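Local coordinates for protein cytochrome P450 (Zobellia galactanivorans, PDB 6G5O) that binds protoporphyrin IX containing iron within the mainly helical fold of the cytochrome P450 family of haem proteins, at residues S4-F10 against F369-V373; D24-V29 against R56-S61; L103-I107 against Q338-L343; V122-A127 against V229-I233; I252-A256 against L313-V317. One frame throughout, in Å; residues are numbered along the deposited sequence.

Contact 1 (S4-F10 against F369-V373)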
# COMPACT_ATOMS: atom_id res chain seq x y z
N SER A 4 11.61 -4.65 15.49
CA SER A 4 11.09 -4.68 14.10
C SER A 4 10.14 -5.83 13.82
O SER A 4 9.73 -6.00 12.69
CB SER A 4 12.23 -4.72 13.05
OG SER A 4 13.00 -5.90 13.11
N GLU A 5 9.78 -6.60 14.83
CA GLU A 5 8.84 -7.69 14.64
C GLU A 5 7.42 -7.18 14.45
O GLU A 5 7.02 -6.30 15.19
CB GLU A 5 8.90 -8.62 15.85
CG GLU A 5 7.93 -9.82 15.81
CD GLU A 5 8.32 -10.98 16.75
OE1 GLU A 5 9.42 -10.91 17.38
OE2 GLU A 5 7.51 -11.96 16.84
N LEU A 6 6.66 -7.76 13.52
CA LEU A 6 5.21 -7.60 13.45
C LEU A 6 4.56 -8.95 13.75
O LEU A 6 4.53 -9.83 12.90
CB LEU A 6 4.73 -7.11 12.07
CG LEU A 6 4.80 -5.59 11.83
CD1 LEU A 6 6.24 -5.14 11.91
CD2 LEU A 6 4.18 -5.19 10.49
N PRO A 7 4.07 -9.12 14.99
CA PRO A 7 3.40 -10.35 15.37
C PRO A 7 2.16 -10.57 14.55
O PRO A 7 1.62 -9.62 13.99
CB PRO A 7 3.00 -10.10 16.84
CG PRO A 7 3.87 -9.00 17.31
CD PRO A 7 4.12 -8.16 16.10
N ASP A 8 1.72 -11.82 14.51
CA ASP A 8 0.53 -12.23 13.81
C ASP A 8 -0.59 -12.40 14.84
O ASP A 8 -0.73 -13.47 15.42
CB ASP A 8 0.82 -13.55 13.07
CG ASP A 8 -0.40 -14.13 12.35
OD1 ASP A 8 -1.32 -13.39 12.01
OD2 ASP A 8 -0.43 -15.36 12.10
N PRO A 9 -1.43 -11.37 15.03
CA PRO A 9 -2.54 -11.51 16.00
C PRO A 9 -3.66 -12.44 15.55
O PRO A 9 -4.56 -12.68 16.32
CB PRO A 9 -3.12 -10.10 16.06
CG PRO A 9 -2.93 -9.60 14.66
CD PRO A 9 -1.54 -10.09 14.29
N PHE A 10 -3.64 -12.89 14.29
CA PHE A 10 -4.78 -13.66 13.71
C PHE A 10 -4.66 -15.17 13.81
O PHE A 10 -5.56 -15.91 13.35
CB PHE A 10 -4.94 -13.28 12.23
CG PHE A 10 -5.06 -11.81 11.98
CD1 PHE A 10 -6.27 -11.17 12.17
CD2 PHE A 10 -3.95 -11.07 11.59
CE1 PHE A 10 -6.39 -9.81 11.97
CE2 PHE A 10 -4.06 -9.71 11.38
CZ PHE A 10 -5.28 -9.07 11.57
N PHE A 369 -8.63 -8.12 17.64
CA PHE A 369 -7.25 -8.18 17.17
C PHE A 369 -6.61 -6.82 17.22
O PHE A 369 -7.22 -5.80 16.91
CB PHE A 369 -7.17 -8.70 15.75
CG PHE A 369 -7.98 -9.95 15.50
CD1 PHE A 369 -7.51 -11.19 15.88
CD2 PHE A 369 -9.20 -9.89 14.83
CE1 PHE A 369 -8.25 -12.34 15.64
CE2 PHE A 369 -9.92 -11.04 14.56
CZ PHE A 369 -9.44 -12.27 14.97
N GLN A 370 -5.35 -6.82 17.64
CA GLN A 370 -4.57 -5.63 17.78
C GLN A 370 -3.32 -5.91 16.94
O GLN A 370 -2.57 -6.84 17.24
CB GLN A 370 -4.23 -5.38 19.26
CG GLN A 370 -5.46 -5.20 20.17
CD GLN A 370 -6.25 -3.92 19.89
OE1 GLN A 370 -5.72 -2.82 20.06
NE2 GLN A 370 -7.51 -4.06 19.45
N ARG A 371 -3.13 -5.11 15.89
CA ARG A 371 -2.13 -5.43 14.86
C ARG A 371 -1.10 -4.37 14.67
O ARG A 371 -1.41 -3.29 14.21
CB ARG A 371 -2.80 -5.66 13.49
CG ARG A 371 -1.84 -6.40 12.56
CD ARG A 371 -1.83 -6.00 11.11
NE ARG A 371 -0.71 -6.69 10.45
CZ ARG A 371 -0.18 -6.33 9.29
NH1 ARG A 371 -0.67 -5.29 8.60
NH2 ARG A 371 0.84 -7.02 8.83
N LYS A 372 0.14 -4.68 14.99
CA LYS A 372 1.21 -3.77 14.67
C LYS A 372 1.38 -3.67 13.16
O LYS A 372 1.70 -4.67 12.50
CB LYS A 372 2.49 -4.24 15.31
CG LYS A 372 3.68 -3.34 15.04
CD LYS A 372 4.87 -3.83 15.88
CE LYS A 372 6.17 -3.07 15.62
NZ LYS A 372 7.35 -3.65 16.32
N VAL A 373 1.18 -2.45 12.62
CA VAL A 373 1.36 -2.18 11.19
C VAL A 373 2.65 -1.44 10.92
O VAL A 373 3.11 -1.42 9.79
CB VAL A 373 0.17 -1.40 10.56
CG1 VAL A 373 0.14 0.06 11.04
CG2 VAL A 373 0.22 -1.45 9.02

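Contact 2 (D24-V29 against R56-S61)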
# COMPACT_ATOMS: atom_id res chain seq x y z
N ASP A 24 -17.83 -1.93 13.15
CA ASP A 24 -17.32 -0.66 12.64
C ASP A 24 -18.51 0.13 12.12
O ASP A 24 -19.07 -0.22 11.10
CB ASP A 24 -16.28 -0.90 11.52
CG ASP A 24 -15.98 0.35 10.71
OD1 ASP A 24 -15.61 1.38 11.31
OD2 ASP A 24 -16.10 0.28 9.46
N GLN A 25 -18.91 1.15 12.88
CA GLN A 25 -20.00 2.08 12.50
C GLN A 25 -21.31 1.39 12.09
O GLN A 25 -21.88 1.68 11.04
CB GLN A 25 -19.50 3.07 11.42
CG GLN A 25 -18.43 4.00 11.96
CD GLN A 25 -17.62 4.71 10.90
OE1 GLN A 25 -16.74 4.12 10.27
NE2 GLN A 25 -17.88 6.00 10.73
N ASP A 26 -21.77 0.46 12.93
CA ASP A 26 -23.07 -0.22 12.76
C ASP A 26 -23.13 -1.10 11.50
O ASP A 26 -24.21 -1.51 11.07
CB ASP A 26 -24.23 0.80 12.78
N ASP A 27 -21.96 -1.41 10.95
CA ASP A 27 -21.84 -2.18 9.71
C ASP A 27 -20.82 -3.29 9.95
O ASP A 27 -19.65 -3.17 9.58
CB ASP A 27 -21.38 -1.26 8.56
CG ASP A 27 -21.51 -1.90 7.19
OD1 ASP A 27 -21.87 -3.11 7.09
OD2 ASP A 27 -21.25 -1.17 6.19
N PRO A 28 -21.26 -4.37 10.60
CA PRO A 28 -20.25 -5.30 11.10
C PRO A 28 -19.55 -6.15 10.00
O PRO A 28 -20.09 -6.35 8.91
CB PRO A 28 -21.05 -6.17 12.07
CG PRO A 28 -22.45 -6.19 11.49
CD PRO A 28 -22.63 -4.91 10.73
N VAL A 29 -18.35 -6.64 10.32
CA VAL A 29 -17.44 -7.25 9.35
C VAL A 29 -17.06 -8.68 9.76
O VAL A 29 -16.62 -8.91 10.87
CB VAL A 29 -16.12 -6.42 9.21
CG1 VAL A 29 -15.10 -7.12 8.32
CG2 VAL A 29 -16.41 -5.03 8.64
N ARG A 56 -17.88 2.40 1.32
CA ARG A 56 -18.36 1.30 2.14
C ARG A 56 -17.38 0.14 2.29
O ARG A 56 -17.33 -0.47 3.37
CB ARG A 56 -19.68 0.77 1.62
CG ARG A 56 -20.52 0.24 2.77
CD ARG A 56 -21.84 -0.39 2.31
NE ARG A 56 -22.29 -1.29 3.37
CZ ARG A 56 -23.11 -2.32 3.22
NH1 ARG A 56 -23.65 -2.63 2.03
NH2 ARG A 56 -23.41 -3.05 4.29
N ILE A 57 -16.62 -0.19 1.25
CA ILE A 57 -15.74 -1.35 1.31
C ILE A 57 -14.45 -1.08 2.10
O ILE A 57 -13.69 -1.99 2.35
CB ILE A 57 -15.38 -1.94 -0.07
CG1 ILE A 57 -14.47 -1.00 -0.87
CG2 ILE A 57 -16.64 -2.31 -0.83
CD1 ILE A 57 -14.34 -1.37 -2.35
N VAL A 58 -14.21 0.16 2.51
CA VAL A 58 -13.02 0.45 3.31
C VAL A 58 -13.32 0.15 4.78
O VAL A 58 -14.51 0.10 5.20
CB VAL A 58 -12.57 1.92 3.14
CG1 VAL A 58 -11.21 2.18 3.80
CG2 VAL A 58 -12.51 2.27 1.66
N ILE A 59 -12.25 -0.04 5.56
CA ILE A 59 -12.33 -0.30 6.99
C ILE A 59 -11.26 0.51 7.73
O ILE A 59 -10.05 0.20 7.62
CB ILE A 59 -12.16 -1.80 7.28
CG1 ILE A 59 -13.28 -2.60 6.61
CG2 ILE A 59 -12.19 -2.04 8.79
CD1 ILE A 59 -13.02 -4.09 6.55
N PRO A 60 -11.68 1.53 8.50
CA PRO A 60 -13.08 1.91 8.75
C PRO A 60 -13.84 2.47 7.55
O PRO A 60 -13.25 3.18 6.72
CB PRO A 60 -12.95 3.02 9.80
CG PRO A 60 -11.61 3.62 9.55
CD PRO A 60 -10.74 2.48 9.13
N SER A 61 -15.14 2.13 7.45
CA SER A 61 -16.03 2.70 6.43
C SER A 61 -15.91 4.21 6.34
O SER A 61 -15.68 4.89 7.35
CB SER A 61 -17.47 2.36 6.70
OG SER A 61 -18.30 2.93 5.71

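Contact 3 (L103-I107 against Q338-L343)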
# COMPACT_ATOMS: atom_id res chain seq x y z
N LEU A 103 14.59 8.51 -9.69
CA LEU A 103 14.23 7.97 -8.40
C LEU A 103 15.50 7.49 -7.62
O LEU A 103 15.57 7.62 -6.42
CB LEU A 103 13.24 6.85 -8.59
CG LEU A 103 12.70 6.12 -7.39
CD1 LEU A 103 12.01 7.11 -6.44
CD2 LEU A 103 11.75 5.00 -7.82
N THR A 104 16.45 6.94 -8.32
CA THR A 104 17.74 6.58 -7.71
C THR A 104 18.41 7.83 -7.16
O THR A 104 18.83 7.84 -6.01
CB THR A 104 18.65 5.84 -8.70
OG1 THR A 104 17.96 4.67 -9.15
CG2 THR A 104 19.99 5.44 -8.04
N ALA A 105 18.42 8.90 -7.97
CA ALA A 105 18.98 10.19 -7.53
C ALA A 105 18.27 10.76 -6.28
O ALA A 105 18.94 11.16 -5.34
CB ALA A 105 18.99 11.19 -8.67
N GLN A 106 16.93 10.74 -6.25
CA GLN A 106 16.19 11.18 -5.04
C GLN A 106 16.55 10.36 -3.81
O GLN A 106 16.66 10.90 -2.70
CB GLN A 106 14.64 11.12 -5.21
CG GLN A 106 14.02 12.00 -6.31
CD GLN A 106 12.50 11.80 -6.40
OE1 GLN A 106 11.94 10.96 -5.69
NE2 GLN A 106 11.83 12.60 -7.19
N ILE A 107 16.68 9.05 -3.98
CA ILE A 107 16.81 8.19 -2.82
C ILE A 107 18.29 8.24 -2.32
O ILE A 107 18.55 8.24 -1.10
CB ILE A 107 16.31 6.78 -3.13
CG1 ILE A 107 14.77 6.78 -3.17
CG2 ILE A 107 16.79 5.76 -2.08
CD1 ILE A 107 14.16 5.43 -3.50
N GLN A 338 9.76 -0.44 -7.16
CA GLN A 338 10.96 0.29 -7.54
C GLN A 338 11.51 1.11 -6.38
O GLN A 338 12.76 1.20 -6.17
CB GLN A 338 10.73 1.19 -8.72
CG GLN A 338 10.29 0.57 -10.03
CD GLN A 338 10.74 -0.84 -10.25
OE1 GLN A 338 11.92 -1.13 -10.21
NE2 GLN A 338 9.76 -1.74 -10.50
N ILE A 339 10.60 1.72 -5.62
CA ILE A 339 11.00 2.47 -4.43
C ILE A 339 11.82 1.56 -3.52
O ILE A 339 12.92 1.90 -3.11
CB ILE A 339 9.78 2.97 -3.63
CG1 ILE A 339 9.25 4.27 -4.26
CG2 ILE A 339 10.15 3.26 -2.20
CD1 ILE A 339 7.93 4.72 -3.71
N LEU A 340 11.26 0.40 -3.21
CA LEU A 340 11.86 -0.50 -2.27
C LEU A 340 13.12 -1.22 -2.77
O LEU A 340 14.05 -1.40 -1.95
CB LEU A 340 10.80 -1.50 -1.79
CG LEU A 340 9.66 -0.88 -1.00
CD1 LEU A 340 8.54 -1.88 -0.78
CD2 LEU A 340 10.17 -0.36 0.36
N LYS A 341 13.18 -1.59 -4.07
CA LYS A 341 14.41 -2.21 -4.62
C LYS A 341 15.57 -1.21 -4.53
O LYS A 341 16.70 -1.57 -4.07
CB LYS A 341 14.26 -2.76 -6.05
N ILE A 342 15.30 0.03 -4.95
CA ILE A 342 16.29 1.11 -4.92
C ILE A 342 16.70 1.52 -3.50
O ILE A 342 17.88 1.70 -3.24
CB ILE A 342 15.84 2.33 -5.73
CG1 ILE A 342 15.73 1.96 -7.21
CG2 ILE A 342 16.83 3.51 -5.59
CD1 ILE A 342 15.02 3.04 -8.02
N LEU A 343 15.73 1.65 -2.60
CA LEU A 343 16.05 1.92 -1.21
C LEU A 343 16.96 0.85 -0.61
O LEU A 343 18.01 1.17 -0.03
CB LEU A 343 14.80 2.05 -0.37
CG LEU A 343 15.05 2.30 1.10
CD1 LEU A 343 15.77 3.62 1.37
CD2 LEU A 343 13.74 2.23 1.86

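Contact 4 (V122-A127 against V229-I233)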
# COMPACT_ATOMS: atom_id res chain seq x y z
N VAL A 122 12.55 8.54 11.40
CA VAL A 122 12.34 7.90 10.09
C VAL A 122 10.96 8.16 9.47
O VAL A 122 10.86 8.45 8.29
CB VAL A 122 12.61 6.39 10.16
CG1 VAL A 122 12.23 5.69 8.85
CG2 VAL A 122 14.09 6.16 10.44
N VAL A 123 9.89 8.06 10.25
CA VAL A 123 8.56 8.17 9.68
C VAL A 123 8.33 9.50 8.93
O VAL A 123 7.95 9.47 7.74
CB VAL A 123 7.46 8.01 10.73
CG1 VAL A 123 6.08 8.19 10.10
CG2 VAL A 123 7.55 6.62 11.29
N THR A 124 8.59 10.63 9.59
CA THR A 124 8.37 11.97 9.01
C THR A 124 9.56 12.54 8.23
O THR A 124 9.40 13.01 7.10
CB THR A 124 7.92 12.96 10.10
OG1 THR A 124 6.74 12.44 10.69
CG2 THR A 124 7.62 14.34 9.53
N ASP A 125 10.76 12.48 8.82
CA ASP A 125 11.94 13.08 8.20
C ASP A 125 12.51 12.26 7.05
O ASP A 125 13.31 12.79 6.27
CB ASP A 125 13.08 13.28 9.23
CG ASP A 125 12.69 14.18 10.43
OD1 ASP A 125 11.58 14.80 10.45
OD2 ASP A 125 13.52 14.25 11.37
N PHE A 126 12.17 10.98 6.95
CA PHE A 126 12.75 10.13 5.91
C PHE A 126 11.64 9.52 5.01
O PHE A 126 11.60 9.79 3.84
CB PHE A 126 13.64 9.05 6.53
CG PHE A 126 14.38 8.22 5.53
CD1 PHE A 126 13.71 7.27 4.77
CD2 PHE A 126 15.73 8.39 5.33
CE1 PHE A 126 14.38 6.52 3.83
CE2 PHE A 126 16.40 7.64 4.40
CZ PHE A 126 15.72 6.70 3.65
N ALA A 127 10.74 8.73 5.56
CA ALA A 127 9.76 7.99 4.78
C ALA A 127 8.75 8.90 4.05
O ALA A 127 8.55 8.74 2.85
CB ALA A 127 9.05 7.00 5.67
N VAL A 229 8.50 1.49 3.84
CA VAL A 229 9.84 2.08 3.88
C VAL A 229 10.40 2.04 5.31
O VAL A 229 11.55 1.65 5.54
CB VAL A 229 9.85 3.51 3.31
CG1 VAL A 229 11.12 4.26 3.64
CG2 VAL A 229 9.67 3.46 1.81
N THR A 230 9.55 2.42 6.25
CA THR A 230 9.93 2.54 7.66
C THR A 230 10.21 1.14 8.25
O THR A 230 11.26 0.93 8.87
CB THR A 230 8.86 3.27 8.46
OG1 THR A 230 8.69 4.58 7.91
CG2 THR A 230 9.27 3.40 9.93
N ASN A 231 9.30 0.19 7.98
CA ASN A 231 9.47 -1.18 8.45
C ASN A 231 10.72 -1.86 7.89
O ASN A 231 11.36 -2.66 8.60
CB ASN A 231 8.21 -2.00 8.19
CG ASN A 231 7.03 -1.57 9.07
OD1 ASN A 231 7.21 -0.81 10.00
ND2 ASN A 231 5.81 -2.02 8.74
N SER A 232 11.09 -1.53 6.65
CA SER A 232 12.28 -2.09 6.04
C SER A 232 13.57 -1.64 6.73
O SER A 232 14.53 -2.41 6.85
CB SER A 232 12.33 -1.73 4.56
OG SER A 232 11.19 -2.28 3.92
N ILE A 233 13.61 -0.38 7.11
CA ILE A 233 14.81 0.17 7.73
C ILE A 233 14.95 -0.40 9.14
O ILE A 233 16.04 -0.86 9.54
CB ILE A 233 14.77 1.71 7.73
CG1 ILE A 233 14.89 2.22 6.29
CG2 ILE A 233 15.91 2.27 8.56
CD1 ILE A 233 14.31 3.62 6.15

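Contact 5 (I252-A256 against L313-V317)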
# COMPACT_ATOMS: atom_id res chain seq x y z
N ILE A 252 19.32 -10.89 -5.26
CA ILE A 252 18.20 -11.29 -4.43
C ILE A 252 17.21 -10.14 -4.08
O ILE A 252 16.25 -10.36 -3.35
CB ILE A 252 18.64 -11.95 -3.11
CG1 ILE A 252 19.20 -10.94 -2.13
CG2 ILE A 252 19.57 -13.16 -3.34
CD1 ILE A 252 19.56 -11.56 -0.79
N THR A 253 17.46 -8.94 -4.57
CA THR A 253 16.72 -7.78 -4.08
C THR A 253 15.21 -7.85 -4.43
O THR A 253 14.37 -7.52 -3.58
CB THR A 253 17.34 -6.45 -4.62
OG1 THR A 253 18.74 -6.39 -4.34
CG2 THR A 253 16.71 -5.27 -3.93
N GLY A 254 14.88 -8.28 -5.64
CA GLY A 254 13.48 -8.47 -6.07
C GLY A 254 12.72 -9.32 -5.08
O GLY A 254 11.63 -8.95 -4.60
N ARG A 255 13.34 -10.44 -4.72
CA ARG A 255 12.74 -11.42 -3.85
C ARG A 255 12.61 -10.90 -2.44
O ARG A 255 11.62 -11.18 -1.77
CB ARG A 255 13.49 -12.75 -3.91
CG ARG A 255 13.04 -13.60 -5.12
CD ARG A 255 13.92 -14.84 -5.30
NE ARG A 255 15.27 -14.49 -5.76
CZ ARG A 255 16.39 -15.19 -5.53
NH1 ARG A 255 16.39 -16.30 -4.80
NH2 ARG A 255 17.53 -14.77 -6.04
N ALA A 256 13.63 -10.17 -1.98
CA ALA A 256 13.59 -9.50 -0.67
C ALA A 256 12.46 -8.48 -0.62
O ALA A 256 11.83 -8.34 0.39
CB ALA A 256 14.89 -8.80 -0.38
N LEU A 313 14.85 -13.93 3.30
CA LEU A 313 15.25 -12.84 2.44
C LEU A 313 15.24 -13.17 0.96
O LEU A 313 15.00 -12.30 0.13
CB LEU A 313 16.65 -12.36 2.85
CG LEU A 313 17.03 -10.93 2.45
CD1 LEU A 313 16.06 -9.93 3.06
CD2 LEU A 313 18.42 -10.60 2.96
N ASP A 314 15.50 -14.42 0.62
CA ASP A 314 15.58 -14.81 -0.79
C ASP A 314 14.45 -15.77 -1.20
O ASP A 314 14.59 -16.53 -2.14
CB ASP A 314 16.96 -15.45 -1.07
CG ASP A 314 17.26 -16.69 -0.14
OD1 ASP A 314 16.36 -17.13 0.64
OD2 ASP A 314 18.40 -17.22 -0.18
N ARG A 315 13.32 -15.72 -0.50
CA ARG A 315 12.24 -16.69 -0.75
C ARG A 315 11.86 -16.68 -2.23
O ARG A 315 11.46 -15.65 -2.75
CB ARG A 315 11.02 -16.31 0.12
CG ARG A 315 9.88 -17.30 0.13
CD ARG A 315 8.64 -16.76 0.86
NE ARG A 315 8.87 -16.51 2.31
CZ ARG A 315 8.71 -17.41 3.28
NH1 ARG A 315 8.37 -18.64 3.01
NH2 ARG A 315 8.94 -17.06 4.54
N LYS A 316 11.99 -17.82 -2.91
CA LYS A 316 11.55 -17.98 -4.32
C LYS A 316 10.07 -18.30 -4.42
O LYS A 316 9.36 -17.82 -5.33
CB LYS A 316 12.33 -19.09 -5.07
CG LYS A 316 13.84 -18.87 -5.09
CD LYS A 316 14.62 -19.92 -5.86
CE LYS A 316 14.50 -19.71 -7.36
NZ LYS A 316 15.50 -20.53 -8.13
N VAL A 317 9.60 -19.15 -3.52
CA VAL A 317 8.18 -19.54 -3.56
C VAL A 317 7.37 -18.60 -2.66
O VAL A 317 7.33 -18.80 -1.46
CB VAL A 317 7.96 -21.02 -3.12
CG1 VAL A 317 6.49 -21.40 -3.26
CG2 VAL A 317 8.82 -21.97 -3.98
O HOH W 1 10.03 -13.34 -2.49

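Contact 1 (S4-F10 against F369-V373)
The extended N-terminal segment 4-10 runs roughly antiparallel to the start of strand 369-384, with end-to-end directions 149° apart, yet side chains rather than backbone pairing join the two. The one hydrogen bond across them comes from the fully extended Lys372, whose NZ reaches Glu5 O at 2.9 Å and also bonds Lys3 O. The rest is van der Waals packing. Leu6 lies along the strand, its CD2 3.2 Å from Lys372 O, while Pro9 points at the strand and sets its CB 4.3 Å from Phe369 CB. Phe10 and Phe369 form an oblique aromatic pair, ring centroids 5.0 Å apart, with Phe10 CE1 over one face of the Phe369 ring. Asp8 OD1 caps the turn leading into helix 11-16, accepting from Phe10 N at 3.3 Å. The contact ties the N-terminal segment to the C-terminal antiparallel sheet of the P450 fold: strand 351-366 pairs with Arg371 and Val373, Arg371 also hydrogen-bonds Thr268, Ser265 and Phe264, and Ser4 OG bonds Glu238 on helix 223-238.

Contact 2 (D24-V29 against R56-S61)
Two carboxylates at the tip of a hairpin hold the loop 56-61 in place. The turn itself is type I', running from Asp24 to Asp27 and closed by Asp27 N to Asp24 O at 3.1 Å, and it presents Asp24 and Asp27 to the same loop. Asp24 OD2 accepts from the backbone Ser61 N at 2.9 Å in a nearly straight bond, and the same oxygen forms a salt bridge with Arg290. Asp27 grips Arg56 with both oxygens: Arg56 NE donates to Asp27 OD2 at 3.0 Å and Arg56 NH2 to Asp27 OD1 at 3.2 Å, a bidentate salt bridge; Arg56 NH2 also donates to Asp288 O. The peptide before Pro60 is cis, and Pro60 CB lies 3.5 Å from Asp24 OD1. Beside these polar bonds Val29 CG1 meets Ile59 CD1 at 4.1 Å. Both residues pack on strands 19-22 and 290-293, so the contact ties the hairpin 19-32 to the loop preceding helix 79-92, with Arg290 bonded to both segments.

Contact 3 (L103-I107 against Q338-L343)
Leu103 and Ile107, one helical turn apart, form a ridge that lies in the groove between two ridges of the other helix, Gln338-Ile342 and Ile339-Leu343. At one end of the groove Leu103 CD2 drops among three residues, 4.0 Å from Gln338 CB, 4.1 Å from Ile339 N and 3.8 Å from Ile342 CD1. At the other, Ile107 CD1 rests 3.8 Å from Ile339 O and 3.9 Å from Ile342 CG2, while Ile107 CG2 lies 4.0 Å from Leu343 CA. This is ridges-into-grooves packing of i+4 rows on both helices, and the crossing angle of -55° with axes 9.9 Å apart is close to what that class predicts. The helices correspond to D and L of the P450 fold, which form its core four-helix bundle with helix E, 122-139, and the second part of the long central helix, 223-238. Conversely, Ile342 is the bump: directed toward segment 103-107, it fills the hollow bounded by Leu103, Thr104 and Ile107, with Ile342 CD1 3.5 Å from Thr104 OG1. That hydroxyl hydrogen-bonds Gln100 O in its own helix; no hydrogen bond crosses between the segments. Ile339 also packs on Val225 and Val229.

Contact 4 (V122-A127 against V229-I233)
Val229 opens the contact, its CG1 4.0 Å from Ala127 CB and also 4.0 Å from Phe126 CE1, where it meets the edge of the ring. Thr230, next along, settles closest: its OG1 lies 3.3 Å from Ala127 CB and 3.8 Å from Val122 CG1, and its CG2 is 3.9 Å from Val123 CG2. The hydroxyl hydrogen-bonds Ile226 O in its own helix, so the threonine packs here as an essentially apolar knob. A turn beyond Val229, Ile233 fits between Val122 and Phe126, its CD1 4.0 Å from Val122 CG1 and 3.7 Å from Phe126 CE1. On the partner side a wider pi-type turn, with Ala127 N bonded to Val122 O at 2.7 Å, starts the helix. The segments cross at 103° with axes 10.2 Å apart. In P450 terms this is helix E crossing the long central helix, in a buried layer: strand 369-384 packs on Val122 and Ile233, helix 333-350 on Val229 and Phe126, and Ile110, Val111 and Thr114 of helix 97-117 touch Phe126.

Contact 5 (I252-A256 against L313-V317)
Arg255 lays its side chain across the backbone of 314-315 and the side chain of Lys316, its CG 3.5 Å from Arg315 O and its NH1 3.6 Å from Lys316 CG. The hydrogen bond from Arg255 NH1 to Asp314 O, at 3.2 Å, is weak. A water bridges the two backbones, donating to Arg255 O at 2.8 Å and to Arg315 O at 2.7 Å. Deeper in, segment 252-256 packs on Leu313: Ala256 CB lies 3.8 Å from Leu313 CD1, Ile252 CD1 4.0 Å from Leu313 CD2, and the backbones come so near that Ala256 CA is 3.2 Å from Leu313 O. Ile252 CG2 also touches Asp314 CB at 4.1 Å, while the carboxylate of Asp314 pairs with Arg245 of helix 240-248. Arg315 directs its CA-to-CB bond away from segment 252-256; its guanidinium forms a salt bridge with Glu259, further along the same helix, and hydrogen bonds with Glu306 O and Asn307 O. Glu259 and Arg262 stand in the sequence Glu-Met-Ile-Arg, the ExxR motif of the P450 K helix, and Arg315 in the meander loop completes with them the Glu-Arg-Arg triad characteristic of this fold.

Overall arrangement
Contact 1 opens first and closes last, joining the N-terminal segment to strand 369-384 and so enclosing the other four. Within it, contact 2 closes a short loop early, binding the hairpin to the segment ahead of helix 79-92. The long loop of contact 3 then runs from helix 97-117 to helix 333-350, and contacts 4 and 5 follow one another inside it without crossing. Contacts 3 and 4 share a packed core, with Leu343 against Val229 and Phe126; contact 3 meets contact 5 where Lys341 O touches Thr253. Contact 4 reaches contact 1 through Asn231 ND2, 3.0 Å from Val373 O. Contact 2 stands apart, about 35 Å between centres from contacts 3 and 5.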